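Local atomic coordinates of FAD synthase (Thermoplasma volcanium GSS1, PDB entry 3GLV), a protein that probably catalyses the transfer of the AMP portion of ATP to flavin mononucleotide, yielding the coenzyme FAD and diphosphate. Residues Gly9-Leu14 with His20-Ser25; Leu32-Ala37 with Ala58-Leu63; Lys26-Glu31 with Ile88-Tyr93; Asp76-Val81 with Leu109-Lys114. All coordinates share one frame; numbering follows the deposited sequence.

Interaction 1: residues Gly9-Leu14 with His20-Ser25. With SO4 (sulfate ion), chain C.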
loop_
_atom_site.group_PDB
_atom_site.type_symbol
_atom_site.label_atom_id
_atom_site.label_comp_id
_atom_site.label_asym_id
_atom_site.label_seq_id
_atom_site.Cartn_x
_atom_site.Cartn_y
_atom_site.Cartn_z
ATOM N N GLY A 9 -9.676 4.419 -10.252
ATOM C CA GLY A 9 -8.320 4.768 -10.745
ATOM C C GLY A 9 -7.670 3.537 -11.345
ATOM O O GLY A 9 -8.249 2.431 -11.298
ATOM N N VAL A 10 -6.491 3.750 -11.926
ATOM C CA VAL A 10 -5.641 2.706 -12.421
ATOM C C VAL A 10 -4.786 2.146 -11.306
ATOM O O VAL A 10 -4.673 0.959 -11.208
ATOM C CB VAL A 10 -4.761 3.231 -13.605
ATOM C CG1 VAL A 10 -3.830 2.184 -14.060
ATOM C CG2 VAL A 10 -5.672 3.762 -14.843
ATOM N N PHE A 11 -4.171 3.022 -10.493
ATOM C CA PHE A 11 -3.283 2.645 -9.387
ATOM C C PHE A 11 -2.149 1.749 -9.859
ATOM O O PHE A 11 -1.946 0.669 -9.330
ATOM C CB PHE A 11 -4.086 1.963 -8.238
ATOM C CG PHE A 11 -5.280 2.793 -7.767
ATOM C CD1 PHE A 11 -5.069 3.974 -7.044
ATOM C CD2 PHE A 11 -6.600 2.437 -8.112
ATOM C CE1 PHE A 11 -6.151 4.772 -6.644
ATOM C CE2 PHE A 11 -7.685 3.224 -7.726
ATOM C CZ PHE A 11 -7.446 4.405 -6.994
ATOM N N ASP A 12 -1.440 2.189 -10.886
ATOM C CA ASP A 12 -0.366 1.368 -11.461
ATOM C C ASP A 12 0.826 1.280 -10.492
ATOM O O ASP A 12 1.149 0.189 -9.965
ATOM C CB ASP A 12 0.050 1.902 -12.829
ATOM C CG ASP A 12 0.942 0.963 -13.581
ATOM O OD1 ASP A 12 0.894 -0.292 -13.361
ATOM O OD2 ASP A 12 1.674 1.509 -14.453
ATOM N N ILE A 13 1.453 2.411 -10.241
ATOM C CA ILE A 13 2.526 2.485 -9.252
ATOM C C ILE A 13 1.993 3.266 -8.081
ATOM O O ILE A 13 1.710 4.475 -8.246
ATOM C CB ILE A 13 3.767 3.202 -9.783
ATOM C CG1 ILE A 13 4.289 2.535 -11.048
ATOM C CG2 ILE A 13 4.918 3.274 -8.676
ATOM C CD1 ILE A 13 4.616 1.090 -10.822
ATOM N N LEU A 14 1.854 2.618 -6.919
ATOM C CA LEU A 14 1.223 3.310 -5.768
ATOM C C LEU A 14 2.100 4.440 -5.292
ATOM O O LEU A 14 3.340 4.293 -5.172
ATOM C CB LEU A 14 0.914 2.379 -4.581
ATOM C CG LEU A 14 -0.339 1.508 -4.603
ATOM C CD1 LEU A 14 -0.509 0.640 -3.380
ATOM C CD2 LEU A 14 -1.587 2.430 -4.808
ATOM N N HIS A 20 -3.610 9.861 -0.581
ATOM C CA HIS A 20 -4.440 11.017 -0.138
ATOM C C HIS A 20 -5.867 10.853 -0.731
ATOM O O HIS A 20 -6.845 11.057 -0.027
ATOM C CB HIS A 20 -3.831 12.318 -0.553
ATOM C CG HIS A 20 -4.694 13.537 -0.352
ATOM N ND1 HIS A 20 -4.752 14.217 0.855
ATOM C CD2 HIS A 20 -5.387 14.298 -1.244
ATOM C CE1 HIS A 20 -5.524 15.290 0.710
ATOM N NE2 HIS A 20 -5.913 15.373 -0.556
ATOM N N TYR A 21 -5.995 10.462 -1.979
ATOM C CA TYR A 21 -7.303 10.275 -2.588
ATOM C C TYR A 21 -8.128 9.237 -1.859
ATOM O O TYR A 21 -9.222 9.506 -1.492
ATOM C CB TYR A 21 -7.170 9.929 -4.074
ATOM C CG TYR A 21 -8.446 9.545 -4.815
ATOM C CD1 TYR A 21 -9.490 10.406 -4.939
ATOM C CD2 TYR A 21 -8.557 8.331 -5.415
ATOM C CE1 TYR A 21 -10.595 10.058 -5.622
ATOM C CE2 TYR A 21 -9.654 7.975 -6.092
ATOM C CZ TYR A 21 -10.671 8.831 -6.195
ATOM O OH TYR A 21 -11.750 8.434 -6.880
ATOM N N LEU A 22 -7.556 8.068 -1.640
ATOM C CA LEU A 22 -8.228 6.996 -0.965
ATOM C C LEU A 22 -8.555 7.332 0.506
ATOM O O LEU A 22 -9.654 7.190 0.916
ATOM C CB LEU A 22 -7.431 5.709 -1.089
ATOM C CG LEU A 22 -7.226 5.180 -2.502
ATOM C CD1 LEU A 22 -6.520 3.844 -2.537
ATOM C CD2 LEU A 22 -8.544 5.095 -3.200
ATOM N N LYS A 23 -7.588 7.812 1.262
ATOM C CA LYS A 23 -7.775 8.143 2.656
ATOM C C LYS A 23 -8.829 9.191 2.867
ATOM O O LYS A 23 -9.661 9.074 3.809
ATOM C CB LYS A 23 -6.470 8.540 3.309
ATOM C CG LYS A 23 -6.585 8.883 4.746
ATOM C CD LYS A 23 -5.186 9.145 5.433
ATOM C CE LYS A 23 -4.323 7.867 5.532
ATOM N NZ LYS A 23 -3.165 8.200 6.411
ATOM N N GLU A 24 -8.825 10.225 2.024
ATOM C CA GLU A 24 -9.815 11.292 2.195
ATOM C C GLU A 24 -11.193 10.760 1.760
ATOM O O GLU A 24 -12.180 11.118 2.350
ATOM C CB GLU A 24 -9.441 12.545 1.427
ATOM C CG GLU A 24 -8.182 13.238 1.932
ATOM C CD GLU A 24 -8.269 13.622 3.397
ATOM O OE1 GLU A 24 -9.049 14.519 3.733
ATOM O OE2 GLU A 24 -7.554 13.023 4.207
ATOM N N SER A 25 -11.238 9.849 0.767
ATOM C CA SER A 25 -12.496 9.294 0.361
ATOM C C SER A 25 -13.083 8.504 1.522
ATOM O O SER A 25 -14.264 8.615 1.784
ATOM C CB SER A 25 -12.384 8.444 -0.899
ATOM O OG SER A 25 -11.918 9.220 -2.006
HETATM S S SO4 C . -4.757 6.867 -11.407
HETATM O O1 SO4 C . -3.954 7.373 -12.533
HETATM O O2 SO4 C . -6.030 6.402 -11.957
HETATM O O3 SO4 C . -4.101 5.671 -10.830
HETATM O O4 SO4 C . -4.914 8.051 -10.558
#
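F11 meets helix 16-26 through the far end of its ring. CZ lies 4.0 Å from L22 CD2, the two side chains crossing at a slant, and 4.3 Å from Y21 CE2, where the two rings come together at their edges rather than stacking. This is the close-packed half of the contact: V34 and I60 also press on both F11 and L22, and A7 of strand 4-9 lies against L22. Y21 is less closely engaged with the loop, and its OH bonds instead to T90 O and T8 N. With chi1 at -53°, F11 swings its ring back beside its own backbone N, so one face lies under the sulfate that this N holds. The loop after the first strand and the helix that follows carry the nucleotidyltransferase signature H15-L16-G17-H18; V10, F11 and these four residues are inferred to bind ATP. The sulfate, probably from the crystallisation liquor, sits here, consistent with a phosphate-binding place. F11 N gives O3 a nearly straight bond of 2.7 Å (163°), V10 N gives O2 another of 2.7 Å (165°), and H18 NE2 adds a further bond. On the outer side of the helix E24 and K27 form a salt bridge; I13 and K23, both partly exposed, are met by the second subunit, I13 by its I13 and K23, in a salt bridge, by its E62.

Interaction 2: residues Leu32-Ala37 with Ala58-Leu63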
loop_
_atom_site.group_PDB
_atom_site.type_symbol
_atom_site.label_atom_id
_atom_site.label_comp_id
_atom_site.label_asym_id
_atom_site.label_seq_id
_atom_site.Cartn_x
_atom_site.Cartn_y
_atom_site.Cartn_z
ATOM N N LEU A 32 -15.259 2.043 2.035
ATOM C CA LEU A 32 -14.632 2.438 0.787
ATOM C C LEU A 32 -14.499 1.262 -0.170
ATOM O O LEU A 32 -13.864 0.258 0.164
ATOM C CB LEU A 32 -13.279 3.084 1.051
ATOM C CG LEU A 32 -12.520 3.547 -0.203
ATOM C CD1 LEU A 32 -13.269 4.653 -0.944
ATOM C CD2 LEU A 32 -11.112 4.049 0.186
ATOM N N VAL A 33 -15.183 1.393 -1.336
ATOM C CA VAL A 33 -15.070 0.473 -2.467
ATOM C C VAL A 33 -14.222 1.170 -3.482
ATOM O O VAL A 33 -14.505 2.330 -3.926
ATOM C CB VAL A 33 -16.478 0.058 -3.062
ATOM C CG1 VAL A 33 -16.327 -0.892 -4.257
ATOM C CG2 VAL A 33 -17.437 -0.582 -1.978
ATOM N N VAL A 34 -13.150 0.506 -3.884
ATOM C CA VAL A 34 -12.308 1.059 -4.955
ATOM C C VAL A 34 -12.485 0.300 -6.232
ATOM O O VAL A 34 -12.416 -0.994 -6.253
ATOM C CB VAL A 34 -10.797 1.095 -4.541
ATOM C CG1 VAL A 34 -9.939 1.653 -5.695
ATOM C CG2 VAL A 34 -10.601 1.877 -3.232
ATOM N N VAL A 35 -12.726 1.035 -7.318
ATOM C CA VAL A 35 -12.882 0.374 -8.615
ATOM C C VAL A 35 -11.626 0.607 -9.457
ATOM O O VAL A 35 -11.266 1.743 -9.784
ATOM C CB VAL A 35 -14.135 0.893 -9.376
ATOM C CG1 VAL A 35 -14.288 0.228 -10.793
ATOM C CG2 VAL A 35 -15.400 0.746 -8.503
ATOM N N VAL A 36 -10.953 -0.487 -9.754
ATOM C CA VAL A 36 -9.627 -0.499 -10.369
ATOM C C VAL A 36 -9.778 -0.750 -11.884
ATOM O O VAL A 36 -10.401 -1.749 -12.287
ATOM C CB VAL A 36 -8.754 -1.629 -9.735
ATOM C CG1 VAL A 36 -7.388 -1.752 -10.462
ATOM C CG2 VAL A 36 -8.558 -1.378 -8.266
ATOM N N ALA A 37 -9.222 0.128 -12.719
ATOM C CA ALA A 37 -9.388 0.020 -14.180
ATOM C C ALA A 37 -8.781 -1.277 -14.729
ATOM O O ALA A 37 -7.690 -1.669 -14.333
ATOM C CB ALA A 37 -8.758 1.220 -14.863
ATOM N N ALA A 58 -5.115 -6.432 -6.394
ATOM C CA ALA A 58 -4.617 -7.102 -5.173
ATOM C C ALA A 58 -3.818 -6.156 -4.272
ATOM O O ALA A 58 -3.974 -6.165 -3.043
ATOM C CB ALA A 58 -3.778 -8.322 -5.543
ATOM N N LEU A 59 -2.955 -5.328 -4.867
ATOM C CA LEU A 59 -2.191 -4.403 -4.061
ATOM C C LEU A 59 -3.102 -3.382 -3.419
ATOM O O LEU A 59 -3.011 -3.175 -2.204
ATOM C CB LEU A 59 -1.087 -3.710 -4.863
ATOM C CG LEU A 59 0.030 -3.054 -4.105
ATOM C CD1 LEU A 59 0.728 -3.950 -3.019
ATOM C CD2 LEU A 59 1.066 -2.466 -5.114
ATOM N N ILE A 60 -3.993 -2.766 -4.188
ATOM C CA ILE A 60 -4.964 -1.785 -3.612
ATOM C C ILE A 60 -5.741 -2.375 -2.405
ATOM O O ILE A 60 -5.994 -1.704 -1.416
ATOM C CB ILE A 60 -5.958 -1.295 -4.713
ATOM C CG1 ILE A 60 -5.396 -0.062 -5.404
ATOM C CG2 ILE A 60 -7.345 -0.946 -4.147
ATOM C CD1 ILE A 60 -5.234 1.123 -4.461
ATOM N N SER A 61 -6.067 -3.666 -2.478
ATOM C CA SER A 61 -6.830 -4.364 -1.436
ATOM C C SER A 61 -6.041 -4.469 -0.119
ATOM O O SER A 61 -6.607 -4.841 0.924
ATOM C CB SER A 61 -7.146 -5.804 -1.894
ATOM O OG SER A 61 -8.070 -5.673 -2.970
ATOM N N GLU A 62 -4.744 -4.214 -0.167
ATOM C CA GLU A 62 -3.910 -4.382 1.022
ATOM C C GLU A 62 -3.838 -3.117 1.843
ATOM O O GLU A 62 -3.194 -3.127 2.909
ATOM C CB GLU A 62 -2.494 -4.867 0.630
ATOM C CG GLU A 62 -2.479 -6.319 0.059
ATOM C CD GLU A 62 -2.784 -7.376 1.085
ATOM O OE1 GLU A 62 -2.538 -7.129 2.290
ATOM O OE2 GLU A 62 -3.207 -8.489 0.679
ATOM N N LEU A 63 -4.453 -2.031 1.370
ATOM C CA LEU A 63 -4.450 -0.772 2.115
ATOM C C LEU A 63 -5.461 -0.697 3.236
ATOM O O LEU A 63 -6.648 -1.047 3.070
ATOM C CB LEU A 63 -4.684 0.412 1.196
ATOM C CG LEU A 63 -3.647 0.549 0.077
ATOM C CD1 LEU A 63 -4.158 1.573 -0.927
ATOM C CD2 LEU A 63 -2.278 0.895 0.673
#
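Strand 31-36 and the C-terminal part of helix 53-60 lie with their backbones well separated, the nearest CA atoms being those of V34 and I60, 8.0 Å apart. They belong to a beta-alpha-beta crossover of the Rossmann-like nucleotidyltransferase fold: the chain leaves strand 31-36, runs through helices 39-44 and 53-60, and returns as the adjacent parallel strand 68-71. At I60 the chain enters a type I turn that ends at L63, closed by a bond of 3.2 Å from L63 N to I60 O. One side chain, I60, bridges the gap to the sheet. Its CG2 branch points onto V34 and touches both CB and CG1 there, the two side chains crossing at about a right angle, and it also approaches V36 a little more loosely. V34 and V36 alternate with V35, which faces M6 and T8 instead. F11, L22 and A69 also touch I60; V34, V36 and I60 are all buried, and the contact is apolar. Close by is the dimer interface, where L59 packs on I19 of the second subunit. The methyl I60 CG2 stands 4.0 Å from V34 CG1 and 4.3 Å from V36 CG2.

Interaction 3: residues Lys26-Glu31 with Ile88-Tyr93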
loop_
_atom_site.group_PDB
_atom_site.type_symbol
_atom_site.label_atom_id
_atom_site.label_comp_id
_atom_site.label_asym_id
_atom_site.label_seq_id
_atom_site.Cartn_x
_atom_site.Cartn_y
_atom_site.Cartn_z
ATOM N N LYS A 26 -12.255 7.699 2.211
ATOM C CA LYS A 26 -12.723 6.859 3.314
ATOM C C LYS A 26 -13.319 7.715 4.424
ATOM O O LYS A 26 -14.339 7.375 5.017
ATOM C CB LYS A 26 -11.613 5.987 3.838
ATOM C CG LYS A 26 -11.960 5.141 5.095
ATOM C CD LYS A 26 -13.125 4.197 4.900
ATOM C CE LYS A 26 -13.309 3.278 6.121
ATOM N NZ LYS A 26 -12.717 1.962 5.948
ATOM N N LYS A 27 -12.719 8.878 4.650
ATOM C CA LYS A 27 -13.176 9.768 5.708
ATOM C C LYS A 27 -14.634 10.167 5.503
ATOM O O LYS A 27 -15.265 10.631 6.460
ATOM C CB LYS A 27 -12.342 11.046 5.783
ATOM C CG LYS A 27 -10.989 10.833 6.400
ATOM C CD LYS A 27 -10.204 12.116 6.477
ATOM C CE LYS A 27 -8.858 11.843 7.116
ATOM N NZ LYS A 27 -7.915 12.982 6.864
ATOM N N LEU A 28 -15.150 10.065 4.279
ATOM C CA LEU A 28 -16.482 10.609 4.010
ATOM C C LEU A 28 -17.600 9.592 4.341
ATOM O O LEU A 28 -18.785 9.926 4.290
ATOM C CB LEU A 28 -16.606 11.099 2.554
ATOM C CG LEU A 28 -15.764 12.256 1.995
ATOM C CD1 LEU A 28 -15.791 12.210 0.441
ATOM C CD2 LEU A 28 -16.177 13.633 2.532
ATOM N N GLY A 29 -17.246 8.352 4.656
ATOM C CA GLY A 29 -18.259 7.357 4.926
ATOM C C GLY A 29 -17.758 6.228 5.803
ATOM O O GLY A 29 -16.863 6.422 6.628
ATOM N N ASP A 30 -18.332 5.040 5.602
ATOM C CA ASP A 30 -18.046 3.877 6.440
ATOM C C ASP A 30 -17.452 2.725 5.709
ATOM O O ASP A 30 -16.823 1.854 6.308
ATOM C CB ASP A 30 -19.389 3.412 7.024
ATOM C CG ASP A 30 -20.014 4.465 7.887
ATOM O OD1 ASP A 30 -19.408 4.728 8.939
ATOM O OD2 ASP A 30 -21.060 5.048 7.506
ATOM N N GLU A 31 -17.698 2.656 4.407
ATOM C CA GLU A 31 -17.133 1.624 3.569
ATOM C C GLU A 31 -16.536 2.302 2.315
ATOM O O GLU A 31 -17.207 3.025 1.641
ATOM C CB GLU A 31 -18.234 0.652 3.173
ATOM C CG GLU A 31 -17.794 -0.509 2.310
ATOM C CD GLU A 31 -18.940 -1.226 1.663
ATOM O OE1 GLU A 31 -19.965 -0.592 1.391
ATOM O OE2 GLU A 31 -18.797 -2.414 1.357
ATOM N N ILE A 88 -21.782 7.819 -2.340
ATOM C CA ILE A 88 -20.869 8.898 -2.751
ATOM C C ILE A 88 -19.860 8.414 -3.718
ATOM O O ILE A 88 -19.311 7.299 -3.584
ATOM C CB ILE A 88 -20.098 9.492 -1.520
ATOM C CG1 ILE A 88 -21.067 10.118 -0.516
ATOM C CG2 ILE A 88 -19.061 10.486 -1.944
ATOM C CD1 ILE A 88 -20.356 10.721 0.762
ATOM N N ILE A 89 -19.665 9.210 -4.754
ATOM C CA ILE A 89 -18.617 8.988 -5.716
ATOM C C ILE A 89 -17.608 10.107 -5.566
ATOM O O ILE A 89 -17.929 11.340 -5.510
ATOM C CB ILE A 89 -19.098 8.870 -7.164
ATOM C CG1 ILE A 89 -20.026 7.721 -7.299
ATOM C CG2 ILE A 89 -17.846 8.633 -8.112
ATOM C CD1 ILE A 89 -20.759 7.579 -8.723
ATOM N N THR A 90 -16.378 9.665 -5.451
ATOM C CA THR A 90 -15.245 10.545 -5.205
ATOM C C THR A 90 -14.417 10.807 -6.486
ATOM O O THR A 90 -14.074 9.872 -7.199
ATOM C CB THR A 90 -14.521 9.829 -4.064
ATOM O OG1 THR A 90 -14.971 10.371 -2.780
ATOM C CG2 THR A 90 -13.335 9.812 -4.209
ATOM N N LEU A 91 -14.181 12.088 -6.791
ATOM C CA LEU A 91 -13.245 12.502 -7.872
ATOM C C LEU A 91 -12.016 13.309 -7.331
ATOM O O LEU A 91 -12.083 13.910 -6.277
ATOM C CB LEU A 91 -13.954 13.337 -8.932
ATOM C CG LEU A 91 -15.150 12.749 -9.700
ATOM C CD1 LEU A 91 -15.793 13.800 -10.508
ATOM C CD2 LEU A 91 -14.755 11.544 -10.555
ATOM N N GLY A 92 -10.925 13.308 -8.074
ATOM C CA GLY A 92 -9.744 14.152 -7.797
ATOM C C GLY A 92 -10.086 15.639 -7.870
ATOM O O GLY A 92 -11.045 16.019 -8.540
ATOM N N TYR A 93 -9.307 16.482 -7.204
ATOM C CA TYR A 93 -9.533 17.963 -7.142
ATOM C C TYR A 93 -9.651 18.678 -8.536
ATOM O O TYR A 93 -10.420 19.683 -8.750
ATOM C CB TYR A 93 -8.366 18.629 -6.360
ATOM C CG TYR A 93 -8.501 20.131 -6.311
ATOM C CD1 TYR A 93 -9.499 20.724 -5.520
ATOM C CD2 TYR A 93 -7.682 20.958 -7.072
ATOM C CE1 TYR A 93 -9.669 22.114 -5.463
ATOM C CE2 TYR A 93 -7.841 22.366 -7.031
ATOM C CZ TYR A 93 -8.842 22.934 -6.223
ATOM O OH TYR A 93 -9.030 24.307 -6.156
#
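With chi1 at -64°, L28 carries its CG beside the backbone N and away from its carbonyl, so that CD1 reaches over to T90. From the other side I88 extends fully, chi2 at 179°, and sends CD1 out from strand 88-91 to the turn. That methyl touches L28 twice, 3.9 Å from the carbonyl O and 4.2 Å from CB, so it rests against the root of the residue while the leucine tip passes on along the strand. L28 CD1 ends 3.8 Å from T90 OG1, the two side chains slanting past one another; the T90 side chain is modelled too close to S25, so this detail is doubtful. L28 sits in a type I turn, K26 to G29, closed by G29 N to K26 O at 3.1 Å. The turn links helix 16-26 to strand 31-36 in the Rossmann-like fold, and here it folds over strand 88-91, which lies between central strand 4-9 and edge strand 114-117. V116 of the edge strand packs on both L28 and I88. No hydrogen bond joins the two segments: the turn is held to the strand by van der Waals contact, with polar links such as the K26 to D67 salt bridge lying outside it.

Interaction 4: residues Asp76-Val81 with Leu109-Lys114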
loop_
_atom_site.group_PDB
_atom_site.type_symbol
_atom_site.label_atom_id
_atom_site.label_comp_id
_atom_site.label_asym_id
_atom_site.label_seq_id
_atom_site.Cartn_x
_atom_site.Cartn_y
_atom_site.Cartn_z
ATOM N N ASP A 76 -17.842 1.221 -19.622
ATOM C CA ASP A 76 -19.235 1.395 -19.227
ATOM C C ASP A 76 -19.281 1.705 -17.733
ATOM O O ASP A 76 -19.462 0.800 -16.883
ATOM C CB ASP A 76 -19.994 0.103 -19.518
ATOM C CG ASP A 76 -21.478 0.195 -19.161
ATOM O OD1 ASP A 76 -21.959 1.331 -18.869
ATOM O OD2 ASP A 76 -22.143 -0.876 -19.179
ATOM N N MET A 77 -19.083 2.977 -17.403
ATOM C CA MET A 77 -18.957 3.387 -16.002
ATOM C C MET A 77 -20.294 3.269 -15.245
ATOM O O MET A 77 -20.355 2.807 -14.079
ATOM C CB MET A 77 -18.463 4.827 -15.963
ATOM C CG MET A 77 -18.494 5.485 -14.584
ATOM S SD MET A 77 -18.168 7.254 -14.786
ATOM C CE MET A 77 -19.745 7.818 -15.496
ATOM N N MET A 78 -21.371 3.675 -15.919
ATOM C CA MET A 78 -22.667 3.640 -15.275
ATOM C C MET A 78 -23.029 2.217 -14.906
ATOM O O MET A 78 -23.668 2.023 -13.913
ATOM C CB MET A 78 -23.771 4.314 -16.124
ATOM C CG MET A 78 -23.860 5.878 -15.908
ATOM S SD MET A 78 -23.952 6.538 -14.164
ATOM C CE MET A 78 -25.323 5.557 -13.498
ATOM N N LYS A 79 -22.604 1.218 -15.678
ATOM C CA LYS A 79 -22.829 -0.163 -15.249
ATOM C C LYS A 79 -22.150 -0.483 -13.904
ATOM O O LYS A 79 -22.737 -1.164 -13.060
ATOM C CB LYS A 79 -22.366 -1.138 -16.280
ATOM C CG LYS A 79 -22.618 -2.602 -15.894
ATOM C CD LYS A 79 -22.519 -3.469 -17.146
ATOM C CE LYS A 79 -22.714 -4.946 -16.858
ATOM N NZ LYS A 79 -22.401 -5.752 -18.104
ATOM N N THR A 80 -20.925 0.000 -13.702
ATOM C CA THR A 80 -20.299 -0.130 -12.398
ATOM C C THR A 80 -21.107 0.598 -11.299
ATOM O O THR A 80 -21.349 0.024 -10.243
ATOM C CB THR A 80 -18.794 0.303 -12.421
ATOM O OG1 THR A 80 -18.085 -0.514 -13.366
ATOM C CG2 THR A 80 -18.127 0.158 -11.030
ATOM N N VAL A 81 -21.580 1.815 -11.558
ATOM C CA VAL A 81 -22.266 2.536 -10.527
ATOM C C VAL A 81 -23.575 1.837 -10.093
ATOM O O VAL A 81 -23.874 1.741 -8.901
ATOM C CB VAL A 81 -22.620 3.937 -10.973
ATOM C CG1 VAL A 81 -23.548 4.533 -9.934
ATOM C CG2 VAL A 81 -21.324 4.784 -11.198
ATOM N N LEU A 109 -31.168 10.301 -14.780
ATOM C CA LEU A 109 -31.661 8.996 -14.323
ATOM C C LEU A 109 -32.456 9.150 -13.007
ATOM O O LEU A 109 -33.404 8.411 -12.731
ATOM C CB LEU A 109 -30.449 8.086 -14.173
ATOM C CG LEU A 109 -30.534 6.562 -14.116
ATOM C CD1 LEU A 109 -31.363 5.927 -15.286
ATOM C CD2 LEU A 109 -29.103 6.036 -14.100
ATOM N N GLY A 110 -32.116 10.173 -12.213
ATOM C CA GLY A 110 -32.814 10.457 -10.942
ATOM C C GLY A 110 -32.390 9.528 -9.793
ATOM O O GLY A 110 -33.184 9.238 -8.899
ATOM N N ILE A 111 -31.176 9.011 -9.848
ATOM C CA ILE A 111 -30.659 8.163 -8.784
ATOM C C ILE A 111 -30.139 9.075 -7.697
ATOM O O ILE A 111 -29.900 10.248 -7.949
ATOM C CB ILE A 111 -29.562 7.194 -9.248
ATOM C CG1 ILE A 111 -28.396 7.904 -9.969
ATOM C CG2 ILE A 111 -30.184 6.067 -10.112
ATOM C CD1 ILE A 111 -27.206 6.972 -10.288
ATOM N N THR A 112 -30.013 8.546 -6.484
ATOM C CA THR A 112 -29.465 9.310 -5.357
ATOM C C THR A 112 -28.021 8.946 -5.146
ATOM O O THR A 112 -27.705 7.863 -4.669
ATOM C CB THR A 112 -30.310 9.039 -4.098
ATOM O OG1 THR A 112 -31.661 9.425 -4.395
ATOM C CG2 THR A 112 -29.792 9.815 -2.837
ATOM N N VAL A 113 -27.127 9.811 -5.575
ATOM C CA VAL A 113 -25.673 9.545 -5.496
ATOM C C VAL A 113 -25.037 10.917 -5.442
ATOM O O VAL A 113 -25.393 11.776 -6.245
ATOM C CB VAL A 113 -25.128 8.833 -6.744
ATOM C CG1 VAL A 113 -23.616 8.737 -6.625
ATOM C CG2 VAL A 113 -25.790 7.409 -6.932
ATOM N N LYS A 114 -24.145 11.141 -4.483
ATOM C CA LYS A 114 -23.520 12.454 -4.295
ATOM C C LYS A 114 -22.107 12.378 -4.877
ATOM O O LYS A 114 -21.368 11.389 -4.675
ATOM C CB LYS A 114 -23.468 12.770 -2.796
ATOM C CG LYS A 114 -22.938 14.168 -2.441
ATOM C CD LYS A 114 -22.706 14.329 -0.926
ATOM C CE LYS A 114 -22.416 15.775 -0.539
ATOM N NZ LYS A 114 -22.264 15.851 0.913
#
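Helix 77-84 faces the end of helix 96-109 and the loop after it with the backbones well apart, the nearest CA pairs being M78 with L109 at 10.5 Å and V81 with V113 at 9.3 Å. Both helices pack on the same face of the parallel sheet in this Rossmann-like fold; helix 77-84 leads into strand 88-91 and helix 96-109 leads out of it. M78 spans much of the gap. Its chain bends at both chi2 (-50°) and chi3, which carries the terminal methyl CE across to meet two side chains tip to tip. L109 CD2 comes within 3.9 Å of this methyl and I111 CD1 within 4.0 Å, so CE touches both the last turn of helix 96-109 and the loop that follows it. I111 holds CG1 in the crowded position between backbone N and carbonyl carbon, chi1 54°, and its extended end reaches V81 as well as M78. I106 lies beside I111, and K105 beside M78. Deeper in, V81 and V113 both lean on I89 of the sheet, while L109 is at the outer surface. Between L109 and I111 in the chain, G110 leaves the helix with a positive phi and turns the chain toward edge strand 114-117, where K114 joins the backbone bonding of D87 and I89. At the start of helix 77-84, D76 is the N-cap: K79 N donates to D76 OD1 over 3.3 Å, meeting it from well above the carboxylate plane.

Interactions 1 and 2 share one apolar core next to the presumed ATP site: F11 CE2 is 3.4 Å from V34 CG1, and G9 N and G9 O probably hydrogen-bond to V35 O and A37 N. Interaction 3 lies on the other flank of helix 16-26, where Y21 OH probably hydrogen-bonds to T90 O (2.8 Å), its centre about 11 Å from that of interaction 1. Interaction 4 belongs to the far face of the sheet, about 21 Å from interaction 1 between centres, away from the annotated sites. It reaches interaction 3 through a probable hydrogen bond, I89 N to K114 O (2.8 Å), and interaction 2 through V35 and T80. Interactions 1 and 2 alone touch the second subunit.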